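PDB 5GZT: chitinase from Paenibacillus sp. FPU-7, which probably hydrolyses internal beta-1,4 linkages between N-acetylglucosamine units in chitin and chitodextrins, using two glycoside hydrolase family 18 modules. Local coordinates for residues T498-A503 with A609-Q614; A603-K608 with A635-S640; L678-L683 with A746-S751. All coordinates share one frame; numbering follows the deposited sequence.

Contact 1: T498-A503 with A609-Q614; sequences TAVYSA and AEYIKQ
Tyr501 and Tyr611 meet as an oblique pair, their ring planes 70° apart and their centroids 5.7 Å from each other. The touching part of Tyr501 is its far end: CE1 lies 3.7 Å from Tyr611 CD2, and Tyr501 OH reaches the rim of the Tyr611 ring, in its plane, 3.6 Å from that same CD2. Tyr611 leans out of its helix because CG stands anti to the backbone N (chi1 -176°), which carries the ring toward the loop. Its own hydroxyl is hydrogen-bonded to Asp511, which helps fix the ring's direction. Val500 supplies the second apolar touch. With Val500 CG1 anti to the backbone N (chi1 -174°), this methyl sits 4.0 Å from Tyr611 CB and also lies over one face of the neighbouring Tyr501 ring, displaced toward the rim. Gln614 adds a marginal approach, its NE2 4.2 Å from Tyr501 OH, without a hydrogen bond. A serine in place of Tyr501 would probably uncover the CD2 edge of Tyr611 and strip the Val500 methyl of the ring beneath it. The loop 498-503, between strand 478-481 and helix 510-519, thus packs on helix 602-614, an outer helix of the first family 18 (beta/alpha)8, or TIM, barrel; Val510 and Val514 of helix 510-519 also touch Tyr611, while on helix 633-642 Arg641 and Leu642 touch Ala609 and Ile612.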
loop_
_atom_site.group_PDB
_atom_site.type_symbol
_atom_site.label_atom_id
_atom_site.label_comp_id
_atom_site.label_asym_id
_atom_site.label_seq_id
_atom_site.Cartn_x
_atom_site.Cartn_y
_atom_site.Cartn_z
ATOM N N THR B 498 18.568 1.093 2.714
ATOM C CA THR B 498 17.304 1.090 2.019
ATOM C C THR B 498 17.299 2.174 0.917
ATOM O O THR B 498 16.290 2.733 0.574
ATOM C CB THR B 498 16.095 1.123 2.958
ATOM O OG1 THR B 498 14.869 0.823 2.215
ATOM C CG2 THR B 498 15.953 2.482 3.675
ATOM N N ALA B 499 18.461 2.388 0.312
ATOM C CA ALA B 499 18.551 3.446 -0.711
ATOM C C ALA B 499 17.842 3.149 -2.010
ATOM O O ALA B 499 17.745 1.980 -2.399
ATOM C CB ALA B 499 20.000 3.709 -1.000
ATOM N N VAL B 500 17.389 4.202 -2.678
ATOM C CA VAL B 500 16.738 4.061 -3.954
ATOM C C VAL B 500 17.764 3.618 -5.047
ATOM O O VAL B 500 17.431 2.762 -5.842
ATOM C CB VAL B 500 16.097 5.364 -4.446
ATOM C CG1 VAL B 500 15.329 5.130 -5.688
ATOM C CG2 VAL B 500 15.135 5.936 -3.453
ATOM N N TYR B 501 18.893 4.287 -5.161
ATOM C CA TYR B 501 19.901 4.019 -6.176
ATOM C C TYR B 501 21.220 3.552 -5.586
ATOM O O TYR B 501 21.575 3.936 -4.437
ATOM C CB TYR B 501 20.180 5.247 -7.108
ATOM C CG TYR B 501 18.946 5.769 -7.803
ATOM C CD1 TYR B 501 18.419 5.148 -8.948
ATOM C CD2 TYR B 501 18.224 6.831 -7.250
ATOM C CE1 TYR B 501 17.253 5.613 -9.558
ATOM C CE2 TYR B 501 17.039 7.294 -7.830
ATOM C CZ TYR B 501 16.543 6.677 -8.942
ATOM O OH TYR B 501 15.386 7.159 -9.426
ATOM N N SER B 502 21.979 2.787 -6.395
ATOM C CA SER B 502 23.324 2.370 -6.014
ATOM C C SER B 502 24.280 3.434 -6.485
ATOM O O SER B 502 24.462 3.657 -7.682
ATOM C CB SER B 502 23.727 1.040 -6.686
ATOM O OG SER B 502 22.830 0.019 -6.427
ATOM N N ALA B 503 24.953 4.053 -5.531
ATOM C CA ALA B 503 25.859 5.119 -5.782
ATOM C C ALA B 503 27.273 4.677 -6.027
ATOM O O ALA B 503 28.037 5.402 -6.651
ATOM C CB ALA B 503 25.855 6.055 -4.568
ATOM N N ALA B 609 8.935 6.813 -4.167
ATOM C CA ALA B 609 7.676 6.958 -4.836
ATOM C C ALA B 609 7.869 7.361 -6.326
ATOM O O ALA B 609 7.166 6.810 -7.225
ATOM C CB ALA B 609 6.785 7.994 -4.118
ATOM N N GLU B 610 8.755 8.305 -6.602
ATOM C CA GLU B 610 9.025 8.676 -7.954
ATOM C C GLU B 610 9.683 7.516 -8.755
ATOM O O GLU B 610 9.378 7.313 -9.930
ATOM C CB GLU B 610 9.755 10.012 -8.074
ATOM C CG GLU B 610 9.055 11.218 -7.442
ATOM C CD GLU B 610 7.640 11.554 -8.019
ATOM O OE1 GLU B 610 7.374 11.195 -9.184
ATOM O OE2 GLU B 610 6.769 12.168 -7.311
ATOM N N TYR B 611 10.513 6.704 -8.143
ATOM C CA TYR B 611 11.046 5.566 -8.845
ATOM C C TYR B 611 9.932 4.583 -9.260
ATOM O O TYR B 611 9.934 4.090 -10.354
ATOM C CB TYR B 611 12.064 4.868 -7.988
ATOM C CG TYR B 611 12.767 3.727 -8.614
ATOM C CD1 TYR B 611 12.235 2.447 -8.580
ATOM C CD2 TYR B 611 13.959 3.910 -9.286
ATOM C CE1 TYR B 611 12.911 1.386 -9.181
ATOM C CE2 TYR B 611 14.652 2.862 -9.822
ATOM C CZ TYR B 611 14.072 1.600 -9.834
ATOM O OH TYR B 611 14.747 0.527 -10.384
ATOM N N ILE B 612 9.007 4.349 -8.357
ATOM C CA ILE B 612 7.908 3.466 -8.549
ATOM C C ILE B 612 7.089 3.972 -9.734
ATOM O O ILE B 612 6.795 3.209 -10.661
ATOM C CB ILE B 612 7.009 3.420 -7.284
ATOM C CG1 ILE B 612 7.658 2.486 -6.188
ATOM C CG2 ILE B 612 5.562 2.955 -7.661
ATOM C CD1 ILE B 612 7.157 2.833 -4.802
ATOM N N LYS B 613 6.720 5.238 -9.719
ATOM C CA LYS B 613 5.925 5.791 -10.829
ATOM C C LYS B 613 6.664 5.758 -12.143
ATOM O O LYS B 613 6.029 5.400 -13.174
ATOM C CB LYS B 613 5.467 7.200 -10.550
ATOM C CG LYS B 613 4.670 7.266 -9.270
ATOM C CD LYS B 613 3.719 8.435 -9.181
ATOM C CE LYS B 613 4.425 9.744 -9.067
ATOM N NZ LYS B 613 3.464 10.818 -9.505
ATOM N N GLN B 614 7.958 6.104 -12.113
ATOM C CA GLN B 614 8.810 6.119 -13.300
ATOM C C GLN B 614 8.932 4.733 -13.910
ATOM O O GLN B 614 9.071 4.648 -15.128
ATOM C CB GLN B 614 10.250 6.663 -13.059
ATOM C CG GLN B 614 10.261 8.186 -12.801
ATOM C CD GLN B 614 11.617 8.766 -12.333
ATOM O OE1 GLN B 614 11.694 9.914 -11.802
ATOM N NE2 GLN B 614 12.682 7.988 -12.514
#

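Contact 2: A603-K608 with A635-S640; sequences ASAAYK and ANTIYS
Ala605 CB carries both side-chain touches of the contact: it lies 3.9 Å from Ile638 CG1 and 4.2 Å from Thr637 CG2, two neighbouring side chains of the other helix. The axes of the two segments come within 9.0 Å and run nearly the same way, at a signed crossing angle of -27°. The small alanine side chain is consistent with this close approach, 6.2 Å between Ala605 CA and Ile638 CA. On the Ile638 side the packing is closer and buried: CG1, anti to the carbonyl carbon (chi1 -69°), reaches the alanine methyl, and Phe620 and Tyr622 of strand 619-623 touch the same isoleucine. The Thr637 side is looser. Thr637, partly exposed, turns its methyl CG2 to Ala606 N at 4.4 Å, whereas its hydroxyl is engaged with Glu633 O, one turn back in its own helix. No hydrogen bond or salt bridge spans the pair, so the 124 Å² buried here rests on van der Waals contact. Helices 602-614 and 633-642 lie side by side in the first (beta/alpha)8 barrel, as in family 18 enzymes, with barrel strand 619-623 between them in sequence; Lys608 of one and Ala635 and Ile638 of the other rest on that strand.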
loop_
_atom_site.group_PDB
_atom_site.type_symbol
_atom_site.label_atom_id
_atom_site.label_comp_id
_atom_site.label_asym_id
_atom_site.label_seq_id
_atom_site.Cartn_x
_atom_site.Cartn_y
_atom_site.Cartn_z
ATOM N N ALA B 603 12.367 12.832 2.270
ATOM C CA ALA B 603 12.980 12.961 0.942
ATOM C C ALA B 603 13.207 11.601 0.214
ATOM O O ALA B 603 12.910 11.482 -0.978
ATOM C CB ALA B 603 14.302 13.745 1.036
ATOM N N SER B 604 13.742 10.599 0.923
ATOM C CA SER B 604 13.986 9.289 0.348
ATOM C C SER B 604 12.637 8.648 -0.005
ATOM O O SER B 604 12.552 8.017 -1.090
ATOM C CB SER B 604 14.870 8.369 1.215
ATOM O OG SER B 604 14.200 7.912 2.359
ATOM N N ALA B 605 11.599 8.824 0.832
ATOM C CA ALA B 605 10.291 8.373 0.494
ATOM C C ALA B 605 9.794 9.014 -0.819
ATOM O O ALA B 605 9.230 8.282 -1.656
ATOM C CB ALA B 605 9.276 8.524 1.580
ATOM N N ALA B 606 10.083 10.287 -1.049
ATOM C CA ALA B 606 9.626 10.925 -2.297
ATOM C C ALA B 606 10.404 10.407 -3.513
ATOM O O ALA B 606 9.800 10.104 -4.480
ATOM C CB ALA B 606 9.720 12.425 -2.254
ATOM N N TYR B 607 11.710 10.205 -3.398
ATOM C CA TYR B 607 12.477 9.620 -4.488
ATOM C C TYR B 607 12.075 8.183 -4.820
ATOM O O TYR B 607 12.011 7.830 -6.008
ATOM C CB TYR B 607 13.982 9.735 -4.247
ATOM C CG TYR B 607 14.491 11.099 -4.628
ATOM C CD1 TYR B 607 14.663 11.433 -5.982
ATOM C CD2 TYR B 607 14.624 12.119 -3.684
ATOM C CE1 TYR B 607 15.094 12.671 -6.347
ATOM C CE2 TYR B 607 15.009 13.386 -4.056
ATOM C CZ TYR B 607 15.297 13.660 -5.361
ATOM O OH TYR B 607 15.702 14.931 -5.716
ATOM N N LYS B 608 11.639 7.461 -3.804
ATOM C CA LYS B 608 11.240 6.105 -3.915
ATOM C C LYS B 608 9.878 5.985 -4.579
ATOM O O LYS B 608 9.724 5.162 -5.502
ATOM C CB LYS B 608 11.283 5.493 -2.556
ATOM C CG LYS B 608 11.472 4.043 -2.401
ATOM C CD LYS B 608 12.621 3.900 -1.375
ATOM C CE LYS B 608 12.342 2.917 -0.408
ATOM N NZ LYS B 608 13.616 2.637 0.323
ATOM N N ALA B 635 4.207 7.852 6.156
ATOM C CA ALA B 635 2.950 7.416 5.543
ATOM C C ALA B 635 2.298 8.514 4.743
ATOM O O ALA B 635 1.940 8.265 3.606
ATOM C CB ALA B 635 1.996 6.876 6.586
ATOM N N ASN B 636 2.212 9.744 5.267
ATOM C CA ASN B 636 1.548 10.802 4.517
ATOM C C ASN B 636 2.292 11.203 3.260
ATOM O O ASN B 636 1.665 11.591 2.218
ATOM C CB ASN B 636 1.383 12.074 5.367
ATOM C CG ASN B 636 0.437 11.889 6.520
ATOM O OD1 ASN B 636 -0.336 10.924 6.583
ATOM N ND2 ASN B 636 0.566 12.780 7.503
ATOM N N THR B 637 3.627 11.190 3.350
ATOM C CA THR B 637 4.464 11.555 2.218
ATOM C C THR B 637 4.283 10.570 1.076
ATOM O O THR B 637 4.176 10.939 -0.168
ATOM C CB THR B 637 5.990 11.572 2.619
ATOM O OG1 THR B 637 6.246 12.527 3.662
ATOM C CG2 THR B 637 6.809 11.898 1.445
ATOM N N ILE B 638 4.282 9.312 1.475
ATOM C CA ILE B 638 4.091 8.222 0.517
ATOM C C ILE B 638 2.760 8.328 -0.248
ATOM O O ILE B 638 2.751 8.339 -1.513
ATOM C CB ILE B 638 4.315 6.872 1.176
ATOM C CG1 ILE B 638 5.799 6.732 1.520
ATOM C CG2 ILE B 638 4.010 5.686 0.233
ATOM C CD1 ILE B 638 6.168 5.576 2.432
ATOM N N TYR B 639 1.651 8.464 0.480
ATOM C CA TYR B 639 0.373 8.740 -0.105
ATOM C C TYR B 639 0.377 9.983 -0.987
ATOM O O TYR B 639 -0.132 9.905 -2.145
ATOM C CB TYR B 639 -0.742 8.857 0.979
ATOM C CG TYR B 639 -2.105 8.985 0.348
ATOM C CD1 TYR B 639 -2.802 7.885 -0.089
ATOM C CD2 TYR B 639 -2.683 10.234 0.180
ATOM C CE1 TYR B 639 -4.042 8.041 -0.709
ATOM C CE2 TYR B 639 -3.905 10.398 -0.411
ATOM C CZ TYR B 639 -4.566 9.312 -0.879
ATOM O OH TYR B 639 -5.781 9.520 -1.501
ATOM N N SER B 640 0.920 11.108 -0.514
ATOM C CA SER B 640 0.890 12.337 -1.334
ATOM C C SER B 640 1.577 12.161 -2.668
ATOM O O SER B 640 1.177 12.755 -3.663
ATOM C CB SER B 640 1.564 13.542 -0.661
ATOM O OG SER B 640 0.816 13.876 0.434
#

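Contact 3: L678-L683 with A746-S751; sequences LTQGTL and ANMTDS
Met748 lays its bent thioether against Gln680 and Gly681, meeting one through a methylene and the other through the backbone. The side chain starts with CG anti to the carbonyl carbon and runs straight to SD, then folds at the last torsion (chi3 71°), which swings CE toward Gln680. The result is a two-point touch: Met748 SD is 3.7 Å from Gly681 CA, and Met748 CE is 3.7 Å from Gln680 CG. Gln680, extended with CG opposite its backbone N, passes the methionine at a slant and touches it through the aliphatic CG. Gly681 suits this place twice over. A CB there would point at Met748 and come within 3.4 Å of its CE, and at phi 97° and psi 158° it would also be pressed against the carbonyl oxygen of Gln680. No hydrogen bond crosses between the segments. Helix 633-642 adds to the packing, with Ser640 against Gln680 and Arg641 against Met748. Thr679 and Gln680 both face Gly653, which makes a classic beta bulge where the chain turns a corner after strand 668-678. Within the immunoglobulin-like domain of chitinase W the contact thus joins two loops, one leaving that strand at the bulge opposite Gly653 and the other leading into strand 754-759.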
loop_
_atom_site.group_PDB
_atom_site.type_symbol
_atom_site.label_atom_id
_atom_site.label_comp_id
_atom_site.label_asym_id
_atom_site.label_seq_id
_atom_site.Cartn_x
_atom_site.Cartn_y
_atom_site.Cartn_z
ATOM N N LEU B 678 8.938 22.360 7.753
ATOM C CA LEU B 678 8.277 22.012 6.543
ATOM C C LEU B 678 7.332 20.872 6.812
ATOM O O LEU B 678 7.620 19.952 7.583
ATOM C CB LEU B 678 9.256 21.710 5.441
ATOM C CG LEU B 678 9.878 22.889 4.695
ATOM C CD1 LEU B 678 10.678 23.922 5.503
ATOM C CD2 LEU B 678 10.779 22.343 3.586
ATOM N N THR B 679 6.151 20.966 6.201
ATOM C CA THR B 679 5.146 19.968 6.174
ATOM C C THR B 679 5.166 19.228 4.857
ATOM O O THR B 679 4.638 18.155 4.784
ATOM C CB THR B 679 3.718 20.523 6.247
ATOM O OG1 THR B 679 3.539 21.514 5.258
ATOM C CG2 THR B 679 3.526 21.214 7.527
ATOM N N GLN B 680 5.767 19.770 3.843
ATOM C CA GLN B 680 5.838 19.090 2.544
ATOM C C GLN B 680 7.124 19.545 1.909
ATOM O O GLN B 680 7.360 20.740 1.847
ATOM C CB GLN B 680 4.577 19.358 1.728
ATOM C CG GLN B 680 4.657 18.749 0.360
ATOM C CD GLN B 680 3.313 18.586 -0.336
ATOM O OE1 GLN B 680 2.874 19.485 -1.082
ATOM N NE2 GLN B 680 2.690 17.418 -0.149
ATOM N N GLY B 681 8.004 18.594 1.508
ATOM C CA GLY B 681 9.347 18.959 1.053
ATOM C C GLY B 681 10.338 18.803 2.179
ATOM O O GLY B 681 9.953 18.874 3.359
ATOM N N THR B 682 11.616 18.652 1.831
ATOM C CA THR B 682 12.676 18.396 2.769
ATOM C C THR B 682 13.810 19.314 2.494
ATOM O O THR B 682 14.435 19.192 1.453
ATOM C CB THR B 682 13.115 16.913 2.661
ATOM O OG1 THR B 682 11.926 16.045 2.620
ATOM C CG2 THR B 682 13.995 16.553 3.773
ATOM N N LEU B 683 14.174 20.193 3.450
ATOM C CA LEU B 683 15.296 21.070 3.267
ATOM C C LEU B 683 16.599 20.256 3.055
ATOM O O LEU B 683 16.813 19.205 3.650
ATOM C CB LEU B 683 15.537 22.007 4.458
ATOM C CG LEU B 683 14.384 22.916 4.929
ATOM C CD1 LEU B 683 14.784 23.614 6.198
ATOM C CD2 LEU B 683 14.091 23.888 3.794
ATOM N N ALA B 746 13.046 17.061 -6.263
ATOM C CA ALA B 746 13.419 17.619 -7.593
ATOM C C ALA B 746 12.477 18.672 -8.146
ATOM O O ALA B 746 12.942 19.686 -8.644
ATOM C CB ALA B 746 13.537 16.474 -8.622
ATOM N N ASN B 747 11.183 18.475 -8.164
ATOM C CA ASN B 747 10.438 19.489 -8.991
ATOM C C ASN B 747 9.310 20.177 -8.211
ATOM O O ASN B 747 8.241 20.422 -8.734
ATOM C CB ASN B 747 9.857 18.828 -10.279
ATOM C CG ASN B 747 10.942 18.259 -11.196
ATOM O OD1 ASN B 747 11.732 18.999 -11.829
ATOM N ND2 ASN B 747 10.997 16.931 -11.259
ATOM N N MET B 748 9.586 20.533 -6.967
ATOM C CA MET B 748 8.596 21.261 -6.177
ATOM C C MET B 748 8.545 22.738 -6.523
ATOM O O MET B 748 9.430 23.272 -7.162
ATOM C CB MET B 748 8.913 21.074 -4.748
ATOM C CG MET B 748 8.927 19.617 -4.397
ATOM S SD MET B 748 8.998 19.182 -2.644
ATOM C CE MET B 748 7.320 19.648 -2.071
ATOM N N THR B 749 7.462 23.400 -6.155
ATOM C CA THR B 749 7.347 24.822 -6.343
ATOM C C THR B 749 7.396 25.545 -4.985
ATOM O O THR B 749 7.272 24.932 -3.956
ATOM C CB THR B 749 6.052 25.154 -7.037
ATOM O OG1 THR B 749 4.990 24.548 -6.315
ATOM C CG2 THR B 749 6.094 24.595 -8.485
ATOM N N ASP B 750 7.634 26.837 -5.033
ATOM C CA ASP B 750 7.780 27.681 -3.816
ATOM C C ASP B 750 6.629 27.492 -2.853
ATOM O O ASP B 750 5.531 27.240 -3.254
ATOM C CB ASP B 750 7.823 29.148 -4.211
ATOM C CG ASP B 750 9.026 29.504 -5.040
ATOM O OD1 ASP B 750 9.915 28.685 -5.277
ATOM O OD2 ASP B 750 9.075 30.645 -5.459
ATOM N N SER B 751 6.877 27.564 -1.574
ATOM C CA SER B 751 5.773 27.506 -0.613
ATOM C C SER B 751 4.971 28.814 -0.732
ATOM O O SER B 751 5.442 29.802 -1.255
ATOM C CB SER B 751 6.289 27.433 0.879
ATOM O OG SER B 751 6.844 28.730 1.240
#

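In the fold
Contacts 1 and 2 share helix 602-614: residues 603-608 face helix 633-642, and the following turns, 609-614, meet the loop 498-503. Their centres are 11 Å apart and they touch, Val500 CG2 lying 3.8 Å from Lys608 N; along the chain their segments alternate. Contact 3 follows both in sequence and belongs to the immunoglobulin-like domain. Its centre is 12 Å from that of contact 2, close enough for Ala603 N and Thr682 OG1 to approach to 3.3 Å, but 18 Å from that of contact 1. Helices 602-614 and 633-642 therefore pack against that domain, joining it to the first family 18 module ahead of the second.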